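Local structure of fructose-bisphosphate aldolase (Plasmodium falciparum, 4TR9) at residues Glu86-Leu89 and Phe90-Asn93; Val97-Val100 and Asn101-His104; Asp134-Ala137 and Glu138-Glu142; Ala179-Ala182 and Ser183-Gln187; Ser283-Glu286 and Ala287-Leu291. The protein belongs to the fructose-bisphosphate aldolase family of enzymes, has a TIM-barrel fold and assembles as four protein chains. All coordinates share one frame; numbering follows the deposited sequence.

Contact 1 (Glu86-Leu89 and Phe90-Asn93); sequences EETL and FQKN
Phe90 lies against Leu89 and Glu86 just after the short helix 86-89. The apolar evidence is a CH-pi contact: Leu89 CG sits over one face of the Phe90 ring, 4.2 Å from its centroid and 18° off the normal, displaced toward the rim, while Leu89 CD2 reaches Phe90 CE2 at 3.8 Å. The Phe90 CG is set beside its own backbone N (chi1 -54°), which turns the ring back along the helix until CD2, at the ring edge, meets Glu86 O at 3.2 Å.

Backbone bonds are few. Gln91 N donates to Thr88 O at 3.2 Å, from well above the carbonyl plane, and the bond from Phe90 N to Glu87 O is weak. A water donates to both Leu89 O and Gln91 O, bridging the end of the turn.

Among polar side chains, Glu87 OE2 is 3.2 Å from Gln91 NE2, with carboxylate and amide planes 78° apart; the same oxygen forms a salt bridge with Arg62. Gln91 OE1 is buried and finds no partner. This sparse i to i+3 bonding, one of the two weak, is that of a helical turn unwinding into a loop, here in the connection between the parallel strands 79-84 and 109-113 of the TIM barrel.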
loop_
_atom_site.group_PDB
_atom_site.type_symbol
_atom_site.label_atom_id
_atom_site.label_comp_id
_atom_site.label_asym_id
_atom_site.label_seq_id
_atom_site.Cartn_x
_atom_site.Cartn_y
_atom_site.Cartn_z
ATOM N N GLU A 86 -12.497 -12.310 -30.606
ATOM C CA GLU A 86 -13.938 -12.501 -30.449
ATOM C C GLU A 86 -14.603 -12.988 -31.737
ATOM O O GLU A 86 -15.452 -13.878 -31.707
ATOM C CB GLU A 86 -14.602 -11.203 -29.985
ATOM C CG GLU A 86 -16.110 -11.312 -29.814
ATOM C CD GLU A 86 -16.750 -10.002 -29.399
ATOM O OE1 GLU A 86 -16.007 -9.056 -29.062
ATOM O OE2 GLU A 86 -17.996 -9.917 -29.413
ATOM N N GLU A 87 -14.205 -12.401 -32.861
ATOM C CA GLU A 87 -14.746 -12.772 -34.165
ATOM C C GLU A 87 -14.478 -14.235 -34.506
ATOM O O GLU A 87 -15.380 -14.958 -34.930
ATOM C CB GLU A 87 -14.159 -11.872 -35.253
ATOM C CG GLU A 87 -14.363 -12.389 -36.667
ATOM C CD GLU A 87 -13.539 -11.627 -37.687
ATOM O OE1 GLU A 87 -13.200 -10.454 -37.424
ATOM O OE2 GLU A 87 -13.222 -12.205 -38.747
ATOM N N THR A 88 -13.233 -14.660 -34.315
ATOM C CA THR A 88 -12.806 -16.008 -34.677
ATOM C C THR A 88 -13.540 -17.079 -33.871
ATOM O O THR A 88 -13.832 -18.160 -34.383
ATOM C CB THR A 88 -11.286 -16.179 -34.478
ATOM O OG1 THR A 88 -10.592 -15.125 -35.157
ATOM C CG2 THR A 88 -10.817 -17.519 -35.021
ATOM N N LEU A 89 -13.840 -16.766 -32.614
ATOM C CA LEU A 89 -14.509 -17.706 -31.719
ATOM C C LEU A 89 -15.873 -18.142 -32.255
ATOM O O LEU A 89 -16.267 -19.298 -32.101
ATOM C CB LEU A 89 -14.666 -17.089 -30.328
ATOM C CG LEU A 89 -15.325 -17.962 -29.258
ATOM C CD1 LEU A 89 -14.521 -19.232 -29.035
ATOM C CD2 LEU A 89 -15.480 -17.189 -27.959
ATOM N N PHE A 90 -16.585 -17.216 -32.890
ATOM C CA PHE A 90 -17.904 -17.510 -33.439
ATOM C C PHE A 90 -17.874 -17.564 -34.963
ATOM O O PHE A 90 -18.831 -17.158 -35.623
ATOM C CB PHE A 90 -18.924 -16.462 -32.983
ATOM C CG PHE A 90 -18.992 -16.287 -31.494
ATOM C CD1 PHE A 90 -19.858 -17.052 -30.732
ATOM C CD2 PHE A 90 -18.196 -15.350 -30.856
ATOM C CE1 PHE A 90 -19.927 -16.890 -29.361
ATOM C CE2 PHE A 90 -18.258 -15.183 -29.486
ATOM C CZ PHE A 90 -19.124 -15.955 -28.737
ATOM N N GLN A 91 -16.778 -18.070 -35.518
ATOM C CA GLN A 91 -16.593 -18.064 -36.965
ATOM C C GLN A 91 -16.485 -19.477 -37.538
ATOM O O GLN A 91 -16.067 -20.407 -36.849
ATOM C CB GLN A 91 -15.348 -17.252 -37.330
ATOM C CG GLN A 91 -15.316 -16.761 -38.768
ATOM C CD GLN A 91 -14.116 -15.881 -39.051
ATOM O OE1 GLN A 91 -13.070 -16.011 -38.415
ATOM N NE2 GLN A 91 -14.264 -14.972 -40.008
ATOM N N LYS A 92 -16.868 -19.625 -38.802
ATOM C CA LYS A 92 -16.793 -20.914 -39.480
ATOM C C LYS A 92 -16.043 -20.786 -40.805
ATOM O O LYS A 92 -16.109 -19.752 -41.471
ATOM C CB LYS A 92 -18.201 -21.485 -39.696
ATOM C CG LYS A 92 -18.552 -21.818 -41.138
ATOM C CD LYS A 92 -19.302 -20.682 -41.817
ATOM C CE LYS A 92 -20.686 -20.499 -41.217
ATOM N NZ LYS A 92 -21.522 -21.720 -41.375
ATOM N N ASN A 93 -15.321 -21.840 -41.179
ATOM C CA ASN A 93 -14.529 -21.833 -42.409
ATOM C C ASN A 93 -15.353 -22.095 -43.670
ATOM O O ASN A 93 -16.569 -21.906 -43.681
ATOM C CB ASN A 93 -13.398 -22.862 -42.313
ATOM C CG ASN A 93 -13.897 -24.259 -41.974
ATOM O OD1 ASN A 93 -15.077 -24.570 -42.134
ATOM N ND2 ASN A 93 -12.991 -25.108 -41.506
HETATM O O HOH W 1 -15.766 -21.214 -34.206
#

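Contact 2 (Val97-Val100 and Asn101-His104)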
loop_
_atom_site.group_PDB
_atom_site.type_symbol
_atom_site.label_atom_id
_atom_site.label_comp_id
_atom_site.label_asym_id
_atom_site.label_seq_id
_atom_site.Cartn_x
_atom_site.Cartn_y
_atom_site.Cartn_z
ATOM N N VAL A 97 -17.318 -25.848 -40.961
ATOM C CA VAL A 97 -16.862 -26.224 -39.629
ATOM C C VAL A 97 -16.416 -25.007 -38.825
ATOM O O VAL A 97 -15.586 -24.224 -39.287
ATOM C CB VAL A 97 -15.695 -27.229 -39.695
ATOM C CG1 VAL A 97 -15.217 -27.582 -38.294
ATOM C CG2 VAL A 97 -16.109 -28.480 -40.450
ATOM N N PRO A 98 -16.977 -24.840 -37.617
ATOM C CA PRO A 98 -16.546 -23.782 -36.698
ATOM C C PRO A 98 -15.061 -23.888 -36.369
ATOM O O PRO A 98 -14.522 -24.995 -36.319
ATOM C CB PRO A 98 -17.403 -24.028 -35.453
ATOM C CG PRO A 98 -18.616 -24.724 -35.966
ATOM C CD PRO A 98 -18.132 -25.590 -37.093
ATOM N N MET A 99 -14.411 -22.750 -36.152
ATOM C CA MET A 99 -12.990 -22.729 -35.829
ATOM C C MET A 99 -12.718 -23.435 -34.505
ATOM O O MET A 99 -11.642 -23.998 -34.300
ATOM C CB MET A 99 -12.474 -21.291 -35.775
ATOM C CG MET A 99 -12.648 -20.525 -37.073
ATOM S SD MET A 99 -11.784 -21.305 -38.449
ATOM C CE MET A 99 -12.328 -20.274 -39.808
ATOM N N VAL A 100 -13.703 -23.403 -33.614
ATOM C CA VAL A 100 -13.594 -24.057 -32.316
ATOM C C VAL A 100 -13.455 -25.571 -32.470
ATOM O O VAL A 100 -12.646 -26.201 -31.786
ATOM C CB VAL A 100 -14.815 -23.741 -31.428
ATOM C CG1 VAL A 100 -14.726 -24.488 -30.108
ATOM C CG2 VAL A 100 -14.920 -22.244 -31.189
ATOM N N ASN A 101 -14.239 -26.146 -33.378
ATOM C CA ASN A 101 -14.213 -27.586 -33.605
ATOM C C ASN A 101 -12.884 -28.065 -34.182
ATOM O O ASN A 101 -12.477 -29.204 -33.954
ATOM C CB ASN A 101 -15.361 -28.001 -34.527
ATOM C CG ASN A 101 -16.716 -27.878 -33.859
ATOM O OD1 ASN A 101 -16.815 -27.853 -32.633
ATOM N ND2 ASN A 101 -17.768 -27.811 -34.664
ATOM N N LEU A 102 -12.210 -27.195 -34.928
ATOM C CA LEU A 102 -10.895 -27.517 -35.472
ATOM C C LEU A 102 -9.882 -27.696 -34.345
ATOM O O LEU A 102 -8.966 -28.512 -34.443
ATOM C CB LEU A 102 -10.422 -26.427 -36.434
ATOM C CG LEU A 102 -11.270 -26.190 -37.686
ATOM C CD1 LEU A 102 -10.663 -25.090 -38.543
ATOM C CD2 LEU A 102 -11.423 -27.475 -38.486
ATOM N N LEU A 103 -10.057 -26.927 -33.275
ATOM C CA LEU A 103 -9.176 -27.010 -32.118
ATOM C C LEU A 103 -9.507 -28.229 -31.265
ATOM O O LEU A 103 -8.615 -28.863 -30.700
ATOM C CB LEU A 103 -9.277 -25.737 -31.276
ATOM C CG LEU A 103 -8.881 -24.433 -31.973
ATOM C CD1 LEU A 103 -9.084 -23.249 -31.043
ATOM C CD2 LEU A 103 -7.440 -24.500 -32.456
ATOM N N HIS A 104 -10.794 -28.550 -31.175
ATOM C CA HIS A 104 -11.254 -29.696 -30.397
ATOM C C HIS A 104 -10.719 -31.007 -30.959
ATOM O O HIS A 104 -10.374 -31.920 -30.209
ATOM C CB HIS A 104 -12.783 -29.735 -30.352
ATOM C CG HIS A 104 -13.389 -28.698 -29.458
ATOM N ND1 HIS A 104 -14.749 -28.487 -29.377
ATOM C CD2 HIS A 104 -12.820 -27.816 -28.601
ATOM C CE1 HIS A 104 -14.992 -27.520 -28.512
ATOM N NE2 HIS A 104 -13.839 -27.094 -28.027
#
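With chi1 at 177°, Val100 CG1 lies across from the backbone N, and His104 turns its CG beside its own N (chi1 -74°); one helical turn apart, the two side chains consequently run side by side in the same direction. Val100 CG1 comes over one face of the imidazole, 3.4 Å from His104 CE1, and Val100 O lies above that ring, offset toward its rim. The same carbonyl accepts from His104 N at 3.1 Å, in the carbonyl plane, with an N-H...O angle of 150°.

On another side of the turn, Leu102 meets two residues with its two methyls: CD1 lies 3.9 Å from Met99 SD, the side chains alongside one another, whereas CD2 is 3.8 Å from Val97 CG1, which crosses it at a slant. Val97 CG1 also touches Asn101 CB at 3.8 Å. The Asn101 amide turns back toward the proline at a slant, ND2 being 3.3 Å from Pro98 CD. Met99 and Leu102 continue onto Asp67 of helix 59-70.

The chemistry is divided: Pro98 O and Met99 O receive only weak bonds across the first turn, whereas Val100 O has a sound one, consistent with side-chain packing adding to the cohesion where helix 99-105 begins.

Contact 3 (Asp134-Ala137 and Glu138-Glu142); sequences DGLA and ERCKE
Arg139 folds back over the start of helix 136-146 and meets Asp134, Gly135 and Leu136, the close-packed part of this contact. Its chain bends at chi3 (-56°), laying one guanidinium face over Leu136 CA while NH2 donates at the edge to Asp134 O at 2.9 Å. That acceptor lies 11° out of the guanidinium plane. Leu136 crosses Arg139 at about a right angle and brings CD1 to 3.4 Å from Arg139 NH1, which also bonds Gly132 O. Leu136 CD1 packs on Cys140 SG at 4.0 Å. Cys140 N donates to Leu136 O at 2.9 Å.

The solvent side, with exposed Glu138 and Lys141, offers non-bonded touches. Glu138 curls at chi2 (67°) to bring OE1 within 3.3 Å of Gly135 CA, and extended Lys141 rests CG on Ala137 O; the bond from Lys141 N to that oxygen is weak.

Gly135, with positive phi, occupies the N-cap. Asp134 OD2 accepts from the backbone N of Asp134 of the second subunit and forms a salt bridge with Lys116 of that subunit. The chemistry implies that the arginine probably helps tie the helix start to carbonyls of the preceding loop, with Lys116 of the same chain sharing Asp134 O.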
loop_
_atom_site.group_PDB
_atom_site.type_symbol
_atom_site.label_atom_id
_atom_site.label_comp_id
_atom_site.label_asym_id
_atom_site.label_seq_id
_atom_site.Cartn_x
_atom_site.Cartn_y
_atom_site.Cartn_z
ATOM N N ASP A 134 -15.919 -3.601 -17.859
ATOM C CA ASP A 134 -17.364 -3.413 -17.965
ATOM C C ASP A 134 -18.015 -4.526 -18.780
ATOM O O ASP A 134 -17.768 -4.660 -19.978
ATOM C CB ASP A 134 -17.685 -2.053 -18.587
ATOM C CG ASP A 134 -17.120 -0.897 -17.786
ATOM O OD1 ASP A 134 -16.810 -1.093 -16.591
ATOM O OD2 ASP A 134 -16.988 0.209 -18.347
ATOM N N GLY A 135 -18.849 -5.322 -18.118
ATOM C CA GLY A 135 -19.545 -6.414 -18.772
ATOM C C GLY A 135 -18.650 -7.606 -19.053
ATOM O O GLY A 135 -18.982 -8.460 -19.874
ATOM N N LEU A 136 -17.512 -7.665 -18.367
ATOM C CA LEU A 136 -16.557 -8.751 -18.556
ATOM C C LEU A 136 -17.137 -10.089 -18.112
ATOM O O LEU A 136 -16.970 -11.102 -18.791
ATOM C CB LEU A 136 -15.259 -8.465 -17.796
ATOM C CG LEU A 136 -14.185 -9.553 -17.859
ATOM C CD1 LEU A 136 -13.788 -9.837 -19.299
ATOM C CD2 LEU A 136 -12.969 -9.165 -17.033
ATOM N N ALA A 137 -17.821 -10.086 -16.972
ATOM C CA ALA A 137 -18.419 -11.301 -16.428
ATOM C C ALA A 137 -19.477 -11.869 -17.368
ATOM O O ALA A 137 -19.642 -13.085 -17.471
ATOM C CB ALA A 137 -19.019 -11.026 -15.058
ATOM N N GLU A 138 -20.188 -10.981 -18.054
ATOM C CA GLU A 138 -21.219 -11.393 -18.997
ATOM C C GLU A 138 -20.598 -12.012 -20.245
ATOM O O GLU A 138 -21.127 -12.977 -20.798
ATOM C CB GLU A 138 -22.107 -10.206 -19.380
ATOM C CG GLU A 138 -23.120 -9.809 -18.312
ATOM C CD GLU A 138 -22.474 -9.243 -17.060
ATOM O OE1 GLU A 138 -21.393 -8.626 -17.172
ATOM O OE2 GLU A 138 -23.044 -9.419 -15.963
ATOM N N ARG A 139 -19.473 -11.456 -20.682
ATOM C CA ARG A 139 -18.780 -11.969 -21.858
ATOM C C ARG A 139 -18.102 -13.302 -21.559
ATOM O O ARG A 139 -18.019 -14.169 -22.427
ATOM C CB ARG A 139 -17.751 -10.955 -22.364
ATOM C CG ARG A 139 -18.357 -9.642 -22.829
ATOM C CD ARG A 139 -17.363 -8.826 -23.639
ATOM N NE ARG A 139 -16.128 -8.570 -22.905
ATOM C CZ ARG A 139 -15.953 -7.549 -22.073
ATOM N NH1 ARG A 139 -14.794 -7.391 -21.449
ATOM N NH2 ARG A 139 -16.938 -6.687 -21.861
ATOM N N CYS A 140 -17.621 -13.460 -20.329
ATOM C CA CYS A 140 -16.992 -14.708 -19.911
ATOM C C CYS A 140 -17.973 -15.872 -19.997
ATOM O O CYS A 140 -17.620 -16.957 -20.462
ATOM C CB CYS A 140 -16.441 -14.587 -18.487
ATOM S SG CYS A 140 -14.966 -13.554 -18.327
ATOM N N LYS A 141 -19.202 -15.643 -19.545
ATOM C CA LYS A 141 -20.245 -16.661 -19.614
ATOM C C LYS A 141 -20.563 -17.003 -21.064
ATOM O O LYS A 141 -20.860 -18.152 -21.392
ATOM C CB LYS A 141 -21.507 -16.190 -18.890
ATOM C CG LYS A 141 -21.315 -15.953 -17.402
ATOM C CD LYS A 141 -22.615 -15.534 -16.736
ATOM C CE LYS A 141 -22.419 -15.296 -15.247
ATOM N NZ LYS A 141 -23.686 -14.898 -14.576
ATOM N N GLU A 142 -20.494 -15.994 -21.925
ATOM C CA GLU A 142 -20.728 -16.174 -23.352
ATOM C C GLU A 142 -19.595 -16.963 -24.000
ATOM O O GLU A 142 -19.833 -17.864 -24.804
ATOM C CB GLU A 142 -20.882 -14.816 -24.040
ATOM C CG GLU A 142 -20.993 -14.887 -25.554
ATOM C CD GLU A 142 -20.937 -13.518 -26.205
ATOM O OE1 GLU A 142 -20.773 -12.518 -25.475
ATOM O OE2 GLU A 142 -21.055 -13.442 -27.447
#

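Contact 4 (Ala179-Ala182 and Ser183-Gln187); sequences ARYA and SICQQ
Helix 168-187 is the crossover helix of a beta-alpha-beta unit in the TIM barrel, between strands 150-157 and 191-198, and this contact is a buried run of its last turns. Regular i to i+4 bonding is the geometric evidence: Ser183 N to Ala179 O, Ile184 N to Arg180 O, Cys185 N to Tyr181 O and Gln186 N to Ala182 O all fall between 3.2 and 3.3 Å.

Arg180 O accepts two well-formed hydrogen bonds. Beside Ile184 N, the Ser183 hydroxyl donates to it at 2.7 Å between OG and O, because chi1 of 63° places OG between its own N and carbonyl carbon and turns it back along the helix. The same oxygen is 3.1 Å from Ile184 CG1. Bent at both chi2 and chi3, the Arg180 chain curls round until NH2 stands 4.0 Å from Ile184 CG1; Ser183 OG lies at the edge of the guanidinium, near its plane. The stronger partners of that guanidinium belong to the second subunit, with a salt bridge from NE to Glu173 and a hydrogen bond from NH1 to Ser129.

Toward the barrel, Tyr181 stacks on Trp153, and Cys185, one turn on, packs on Pro192 of strand 191-198. Cys185 makes a sulfur-aromatic contact with the Tyr181 ring, approaching obliquely: SG lies 4.2 Å from the centroid, 46° off the normal, and comes to 3.4 Å from CE1 of Tyr181.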
loop_
_atom_site.group_PDB
_atom_site.type_symbol
_atom_site.label_atom_id
_atom_site.label_comp_id
_atom_site.label_asym_id
_atom_site.label_seq_id
_atom_site.Cartn_x
_atom_site.Cartn_y
_atom_site.Cartn_z
ATOM N N ALA A 179 -5.435 -7.614 -11.889
ATOM C CA ALA A 179 -5.986 -8.255 -10.702
ATOM C C ALA A 179 -7.496 -8.449 -10.808
ATOM O O ALA A 179 -8.006 -9.544 -10.566
ATOM C CB ALA A 179 -5.647 -7.442 -9.462
ATOM N N ARG A 180 -8.205 -7.383 -11.165
ATOM C CA ARG A 180 -9.656 -7.436 -11.312
ATOM C C ARG A 180 -10.059 -8.421 -12.402
ATOM O O ARG A 180 -10.963 -9.236 -12.213
ATOM C CB ARG A 180 -10.213 -6.047 -11.628
ATOM C CG ARG A 180 -10.014 -5.030 -10.519
ATOM C CD ARG A 180 -10.968 -5.268 -9.360
ATOM N NE ARG A 180 -12.343 -4.895 -9.687
ATOM C CZ ARG A 180 -13.318 -5.763 -9.938
ATOM N NH1 ARG A 180 -14.536 -5.327 -10.227
ATOM N NH2 ARG A 180 -13.076 -7.066 -9.897
ATOM N N TYR A 181 -9.376 -8.342 -13.539
ATOM C CA TYR A 181 -9.650 -9.206 -14.680
ATOM C C TYR A 181 -9.535 -10.684 -14.328
ATOM O O TYR A 181 -10.383 -11.489 -14.709
ATOM C CB TYR A 181 -8.700 -8.867 -15.831
ATOM C CG TYR A 181 -8.160 -10.069 -16.578
ATOM C CD1 TYR A 181 -8.909 -10.696 -17.567
ATOM C CD2 TYR A 181 -6.890 -10.568 -16.303
ATOM C CE1 TYR A 181 -8.414 -11.790 -18.253
ATOM C CE2 TYR A 181 -6.390 -11.662 -16.981
ATOM C CZ TYR A 181 -7.154 -12.267 -17.956
ATOM O OH TYR A 181 -6.656 -13.354 -18.636
ATOM N N ALA A 182 -8.481 -11.033 -13.599
ATOM C CA ALA A 182 -8.198 -12.426 -13.291
ATOM C C ALA A 182 -9.245 -13.021 -12.353
ATOM O O ALA A 182 -9.612 -14.188 -12.485
ATOM C CB ALA A 182 -6.808 -12.559 -12.691
ATOM N N SER A 183 -9.729 -12.215 -11.413
ATOM C CA SER A 183 -10.725 -12.679 -10.453
ATOM C C SER A 183 -12.069 -12.944 -11.124
ATOM O O SER A 183 -12.748 -13.922 -10.811
ATOM C CB SER A 183 -10.895 -11.660 -9.324
ATOM O OG SER A 183 -11.393 -10.429 -9.818
ATOM N N ILE A 184 -12.445 -12.065 -12.047
ATOM C CA ILE A 184 -13.709 -12.185 -12.764
ATOM C C ILE A 184 -13.732 -13.439 -13.636
ATOM O O ILE A 184 -14.741 -14.144 -13.699
ATOM C CB ILE A 184 -13.974 -10.940 -13.635
ATOM C CG1 ILE A 184 -14.030 -9.686 -12.762
ATOM C CG2 ILE A 184 -15.268 -11.093 -14.419
ATOM C CD1 ILE A 184 -14.174 -8.399 -13.543
ATOM N N CYS A 185 -12.612 -13.717 -14.296
ATOM C CA CYS A 185 -12.499 -14.896 -15.150
ATOM C C CYS A 185 -12.620 -16.188 -14.351
ATOM O O CYS A 185 -13.343 -17.104 -14.745
ATOM C CB CYS A 185 -11.174 -14.879 -15.912
ATOM S SG CYS A 185 -11.070 -13.604 -17.182
ATOM N N GLN A 186 -11.908 -16.258 -13.230
ATOM C CA GLN A 186 -11.944 -17.439 -12.376
ATOM C C GLN A 186 -13.343 -17.661 -11.813
ATOM O O GLN A 186 -13.769 -18.798 -11.612
ATOM C CB GLN A 186 -10.927 -17.313 -11.240
ATOM C CG GLN A 186 -9.484 -17.302 -11.714
ATOM C CD GLN A 186 -8.488 -17.395 -10.577
ATOM O OE1 GLN A 186 -8.801 -17.066 -9.432
ATOM N NE2 GLN A 186 -7.279 -17.853 -10.885
ATOM N N GLN A 187 -14.057 -16.567 -11.569
ATOM C CA GLN A 187 -15.429 -16.637 -11.087
ATOM C C GLN A 187 -16.330 -17.288 -12.130
ATOM O O GLN A 187 -17.289 -17.982 -11.793
ATOM C CB GLN A 187 -15.948 -15.240 -10.741
ATOM C CG GLN A 187 -17.305 -15.230 -10.059
ATOM C CD GLN A 187 -17.884 -13.834 -9.936
ATOM O OE1 GLN A 187 -17.696 -12.991 -10.815
ATOM N NE2 GLN A 187 -18.592 -13.581 -8.841
#

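Contact 5 (Ser283-Glu286 and Ala287-Leu291); sequences SEEE and ASVNL
Helix 284-295 links strand 274-277 to strand 303-308 as a beta-alpha-beta unit of the TIM barrel, and residues 284-291 form its N-terminal turns, with Ser283 just before them. Ser283 is the N-cap: its OG accepts from Glu286 N at 3.4 Å, a weak but fairly straight capping bond (157°), and Ser283 O accepts from Ala287 N at 3.0 Å.

The next turn is held by Val289 N to Glu285 O at 2.8 Å, in the carbonyl plane. Val289 CG2, turned beside its own N, leans on that same oxygen at 3.2 Å. The Glu285 side chain bends at chi2 (64°) and crosses that of Val289 at a slant, OE2 coming within 4.0 Å of CG2; its firmer partner is Tyr349.

Several polar side chains have their main partners outside the two segments. Ser288 OG bonds to Asn341, Glu284 OE1 to Ser315, and Asn290 OD1 to Thr253. A water donating to Ser288 OG also lies near Glu284 O. Asn290 N donates to Glu286 O at 2.9 Å. The Asn290 side chain folds back (chi1 -67°), bringing ND2 to 2.9 Å from Glu286 O, close but badly angled; the hydrogen bond of ND2 goes instead to Gln282 OE1.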
loop_
_atom_site.group_PDB
_atom_site.type_symbol
_atom_site.label_atom_id
_atom_site.label_comp_id
_atom_site.label_asym_id
_atom_site.label_seq_id
_atom_site.Cartn_x
_atom_site.Cartn_y
_atom_site.Cartn_z
ATOM N N SER A 283 12.875 -11.981 -33.279
ATOM C CA SER A 283 12.730 -12.779 -34.488
ATOM C C SER A 283 12.280 -14.184 -34.115
ATOM O O SER A 283 12.349 -14.572 -32.949
ATOM C CB SER A 283 14.040 -12.822 -35.276
ATOM O OG SER A 283 15.070 -13.437 -34.521
ATOM N N GLU A 284 11.812 -14.941 -35.102
ATOM C CA GLU A 284 11.332 -16.297 -34.863
ATOM C C GLU A 284 12.407 -17.177 -34.241
ATOM O O GLU A 284 12.149 -17.901 -33.280
ATOM C CB GLU A 284 10.840 -16.931 -36.165
ATOM C CG GLU A 284 9.531 -16.369 -36.685
ATOM C CD GLU A 284 9.057 -17.084 -37.933
ATOM O OE1 GLU A 284 9.908 -17.641 -38.658
ATOM O OE2 GLU A 284 7.834 -17.097 -38.188
ATOM N N GLU A 285 13.614 -17.104 -34.791
ATOM C CA GLU A 285 14.713 -17.947 -34.337
ATOM C C GLU A 285 15.188 -17.559 -32.940
ATOM O O GLU A 285 15.366 -18.418 -32.078
ATOM C CB GLU A 285 15.879 -17.882 -35.324
ATOM C CG GLU A 285 16.984 -18.885 -35.040
ATOM C CD GLU A 285 16.518 -20.322 -35.183
ATOM O OE1 GLU A 285 15.618 -20.580 -36.010
ATOM O OE2 GLU A 285 17.050 -21.196 -34.464
ATOM N N GLU A 286 15.391 -16.264 -32.720
ATOM C CA GLU A 286 15.870 -15.776 -31.431
ATOM C C GLU A 286 14.849 -16.017 -30.323
ATOM O O GLU A 286 15.214 -16.187 -29.161
ATOM C CB GLU A 286 16.216 -14.288 -31.514
ATOM C CG GLU A 286 17.439 -13.988 -32.370
ATOM C CD GLU A 286 17.762 -12.509 -32.431
ATOM O OE1 GLU A 286 16.954 -11.701 -31.926
ATOM O OE2 GLU A 286 18.824 -12.153 -32.984
ATOM N N ALA A 287 13.570 -16.035 -30.687
ATOM C CA ALA A 287 12.511 -16.327 -29.728
ATOM C C ALA A 287 12.580 -17.784 -29.285
ATOM O O ALA A 287 12.173 -18.127 -28.176
ATOM C CB ALA A 287 11.148 -16.016 -30.325
ATOM N N SER A 288 13.099 -18.636 -30.165
ATOM C CA SER A 288 13.263 -20.052 -29.859
ATOM C C SER A 288 14.570 -20.298 -29.118
ATOM O O SER A 288 14.629 -21.112 -28.196
ATOM C CB SER A 288 13.220 -20.889 -31.140
ATOM O OG SER A 288 11.974 -20.751 -31.799
ATOM N N VAL A 289 15.618 -19.590 -29.530
ATOM C CA VAL A 289 16.928 -19.719 -28.903
ATOM C C VAL A 289 16.887 -19.237 -27.455
ATOM O O VAL A 289 17.393 -19.908 -26.555
ATOM C CB VAL A 289 18.003 -18.933 -29.680
ATOM C CG1 VAL A 289 19.312 -18.907 -28.908
ATOM C CG2 VAL A 289 18.206 -19.539 -31.062
ATOM N N ASN A 290 16.272 -18.080 -27.235
ATOM C CA ASN A 290 16.164 -17.516 -25.893
ATOM C C ASN A 290 15.306 -18.378 -24.974
ATOM O O ASN A 290 15.647 -18.578 -23.810
ATOM C CB ASN A 290 15.602 -16.095 -25.953
ATOM C CG ASN A 290 16.553 -15.119 -26.619
ATOM O OD1 ASN A 290 17.771 -15.284 -26.559
ATOM N ND2 ASN A 290 16.000 -14.097 -27.260
ATOM N N LEU A 291 14.195 -18.887 -25.499
ATOM C CA LEU A 291 13.335 -19.785 -24.737
ATOM C C LEU A 291 14.090 -21.062 -24.382
ATOM O O LEU A 291 13.893 -21.638 -23.311
ATOM C CB LEU A 291 12.064 -20.120 -25.524
ATOM C CG LEU A 291 11.098 -21.111 -24.871
ATOM C CD1 LEU A 291 10.611 -20.587 -23.529
ATOM C CD2 LEU A 291 9.926 -21.409 -25.792
HETATM O O HOH W 2 10.061 -19.279 -33.062
#

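How the contacts relate
All touching residues of contact 4 are buried, whereas contacts 1, 2, 3 and 5 mix buried and exposed residues. Contacts 1 and 2 are neighbours, centres about 9 Å apart: Gln91 O and Met99 N, 3.0 Å apart, probably form a hydrogen bond between the loop and helix 99-105. Contacts 3 and 4 pack helix 136-146 on helix 168-187 through Leu136 and Ile184, and both reach the second subunit. Phe90 and Glu142 join contacts 1 and 3. Contact 5 stands apart, across the chain's centre from contacts 3 and 4. Weak backbone bonds prevail in contact 2, and contact 1 has two, one weak; contact 4 is regular, and contacts 3 and 5 include glycine and serine N-caps.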